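Local coordinates for protein phenazine-1-carboxylate N-methyltransferase (Pseudomonas aeruginosa, PDB 2IP2) that methylates phenazine-1-carboxylate at nitrogen with S-adenosyl-L-methionine, giving 5-methylphenazine-1-carboxylate on the route to the virulence pigment pyocyanine, at residues A[69-74]-A[83-88]. Numbering follows the deposited sequence.
Sequences EIFQGD and PTSHLL
The chain leaves helix 55-67 through a Schellman motif, with Glu-69 at positive phi as its C-prime residue, and runs past the short, weakly bonded helix at about 83-86, the CA atoms of Ile-70 and Ser-85 being 5.3 Å apart. Ile-70 and Ser-85 carry most of the contact. The CB of Ser-85 points toward 69-74 and sits 2.9 Å from Ile-70 O, a tight approach. The same CB lies over one face of the Phe-71 ring, 3.9 Å from the centroid and 29° off the normal, a CH-pi contact. Ser-85 OG sits between its own backbone N and carbonyl carbon (chi1 73°). There it hydrogen-bonds to Asn-81 OD1 and Thr-82 N, so this buried hydroxyl is satisfied by the chain just before the helix. It also lies 3.5 Å from Phe-71 CD1.

Ile-70 splits its two branches. The side chains of Ile-70 and Thr-84 cross obliquely, Ile-70 CG1 lying 4.0 Å from Thr-84 CG2. Ile-70 CG2, anti to the backbone N, faces Ser-85 CB and reaches Leu-88 CD1 at 4.3 Å. Val-25 of helix 6-30 touches both Ile-70 and Leu-88, Leu-12 of the second subunit packs on Thr-84 and Leu-88, and Phe-71 packs against helices 33-38 and 55-67. Strand 71-72 pairs antiparallel with 78-81, and this hairpin following a helix is consistent with the wing of the winged-helix-like dimerisation domain of O-methyltransferases.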
loop_
_atom_site.group_PDB
_atom_site.type_symbol
_atom_site.label_atom_id
_atom_site.label_comp_id
_atom_site.label_asym_id
_atom_site.label_seq_id
_atom_site.Cartn_x
_atom_site.Cartn_y
_atom_site.Cartn_z
ATOM N N GLU A 69 -0.144 5.730 13.891
ATOM C CA GLU A 69 -0.989 5.191 14.984
ATOM C C GLU A 69 -0.999 3.687 15.093
ATOM O O GLU A 69 -1.943 3.086 15.604
ATOM C CB GLU A 69 -2.432 5.756 14.907
ATOM C CG GLU A 69 -2.403 7.273 15.115
ATOM C CD GLU A 69 -3.795 7.907 15.070
ATOM O OE1 GLU A 69 -4.803 7.145 15.147
ATOM O OE2 GLU A 69 -3.839 9.148 14.934
ATOM N N ILE A 70 0.082 3.074 14.643
ATOM C CA ILE A 70 0.251 1.640 14.802
ATOM C C ILE A 70 0.863 1.308 16.139
ATOM O O ILE A 70 0.282 0.511 16.886
ATOM C CB ILE A 70 0.959 1.017 13.589
ATOM C CG1 ILE A 70 -0.079 1.031 12.438
ATOM C CG2 ILE A 70 1.436 -0.426 13.913
ATOM C CD1 ILE A 70 0.417 0.757 11.073
ATOM N N PHE A 71 2.006 1.877 16.478
ATOM C CA PHE A 71 2.419 1.855 17.908
ATOM C C PHE A 71 2.216 3.270 18.525
ATOM O O PHE A 71 1.823 4.199 17.817
ATOM C CB PHE A 71 3.904 1.464 18.042
ATOM C CG PHE A 71 4.199 0.040 17.620
ATOM C CD1 PHE A 71 3.912 -1.019 18.467
ATOM C CD2 PHE A 71 4.739 -0.259 16.351
ATOM C CE1 PHE A 71 4.145 -2.323 18.119
ATOM C CE2 PHE A 71 4.995 -1.645 15.980
ATOM C CZ PHE A 71 4.661 -2.671 16.873
ATOM N N GLN A 72 2.540 3.434 19.815
ATOM C CA GLN A 72 2.528 4.763 20.442
ATOM C C GLN A 72 3.710 4.951 21.376
ATOM O O GLN A 72 4.450 4.000 21.642
ATOM C CB GLN A 72 1.209 5.039 21.211
ATOM C CG GLN A 72 0.974 4.175 22.490
ATOM C CD GLN A 72 -0.406 4.409 23.140
ATOM O OE1 GLN A 72 -1.150 3.468 23.388
ATOM N NE2 GLN A 72 -0.724 5.657 23.435
ATOM N N GLY A 73 3.861 6.179 21.862
ATOM C CA GLY A 73 4.930 6.539 22.795
ATOM C C GLY A 73 6.202 6.871 22.062
ATOM O O GLY A 73 6.171 7.158 20.878
ATOM N N ASP A 74 7.333 6.779 22.752
ATOM C CA ASP A 74 8.620 7.201 22.173
ATOM C C ASP A 74 9.744 6.463 22.850
ATOM O O ASP A 74 9.479 5.774 23.784
ATOM C CB ASP A 74 8.793 8.735 22.266
ATOM C CG ASP A 74 8.921 9.259 23.695
ATOM O OD1 ASP A 74 9.287 8.546 24.644
ATOM O OD2 ASP A 74 8.659 10.464 23.860
ATOM N N PRO A 83 -4.536 -0.329 20.093
ATOM C CA PRO A 83 -5.446 -1.367 19.576
ATOM C C PRO A 83 -5.026 -1.976 18.206
ATOM O O PRO A 83 -5.191 -3.186 18.012
ATOM C CB PRO A 83 -6.813 -0.663 19.450
ATOM C CG PRO A 83 -6.674 0.657 20.207
ATOM C CD PRO A 83 -5.243 0.860 20.622
ATOM N N THR A 84 -4.473 -1.159 17.314
ATOM C CA THR A 84 -4.018 -1.641 16.006
ATOM C C THR A 84 -2.818 -2.623 16.171
ATOM O O THR A 84 -2.853 -3.731 15.621
ATOM C CB THR A 84 -3.653 -0.477 15.015
ATOM O OG1 THR A 84 -4.812 0.337 14.777
ATOM C CG2 THR A 84 -3.252 -1.052 13.666
ATOM N N SER A 85 -1.789 -2.226 16.929
ATOM C CA SER A 85 -0.583 -3.086 17.050
ATOM C C SER A 85 -0.798 -4.376 17.877
ATOM O O SER A 85 -0.148 -5.394 17.665
ATOM C CB SER A 85 0.638 -2.302 17.517
ATOM O OG SER A 85 0.580 -1.935 18.895
ATOM N N HIS A 86 -1.709 -4.320 18.835
ATOM C CA HIS A 86 -2.174 -5.547 19.535
ATOM C C HIS A 86 -2.625 -6.626 18.566
ATOM O O HIS A 86 -2.429 -7.804 18.791
ATOM C CB HIS A 86 -3.288 -5.189 20.535
ATOM C CG HIS A 86 -2.779 -4.638 21.830
ATOM N ND1 HIS A 86 -1.841 -5.291 22.599
ATOM C CD2 HIS A 86 -3.113 -3.517 22.514
ATOM C CE1 HIS A 86 -1.608 -4.591 23.694
ATOM N NE2 HIS A 86 -2.371 -3.515 23.668
ATOM N N LEU A 87 -3.183 -6.206 17.441
ATOM C CA LEU A 87 -3.578 -7.178 16.418
ATOM C C LEU A 87 -2.409 -7.833 15.704
ATOM O O LEU A 87 -2.585 -8.819 14.966
ATOM C CB LEU A 87 -4.497 -6.509 15.400
ATOM C CG LEU A 87 -5.908 -6.156 15.887
ATOM C CD1 LEU A 87 -6.486 -5.248 14.870
ATOM C CD2 LEU A 87 -6.716 -7.438 15.930
ATOM N N LEU A 88 -1.211 -7.296 15.903
ATOM C CA LEU A 88 -0.035 -7.921 15.334
ATOM C C LEU A 88 0.644 -8.916 16.248
ATOM O O LEU A 88 1.589 -9.622 15.825
ATOM C CB LEU A 88 0.996 -6.852 14.890
ATOM C CG LEU A 88 0.511 -5.742 13.967
ATOM C CD1 LEU A 88 1.617 -4.729 13.856
ATOM C CD2 LEU A 88 0.071 -6.290 12.585
#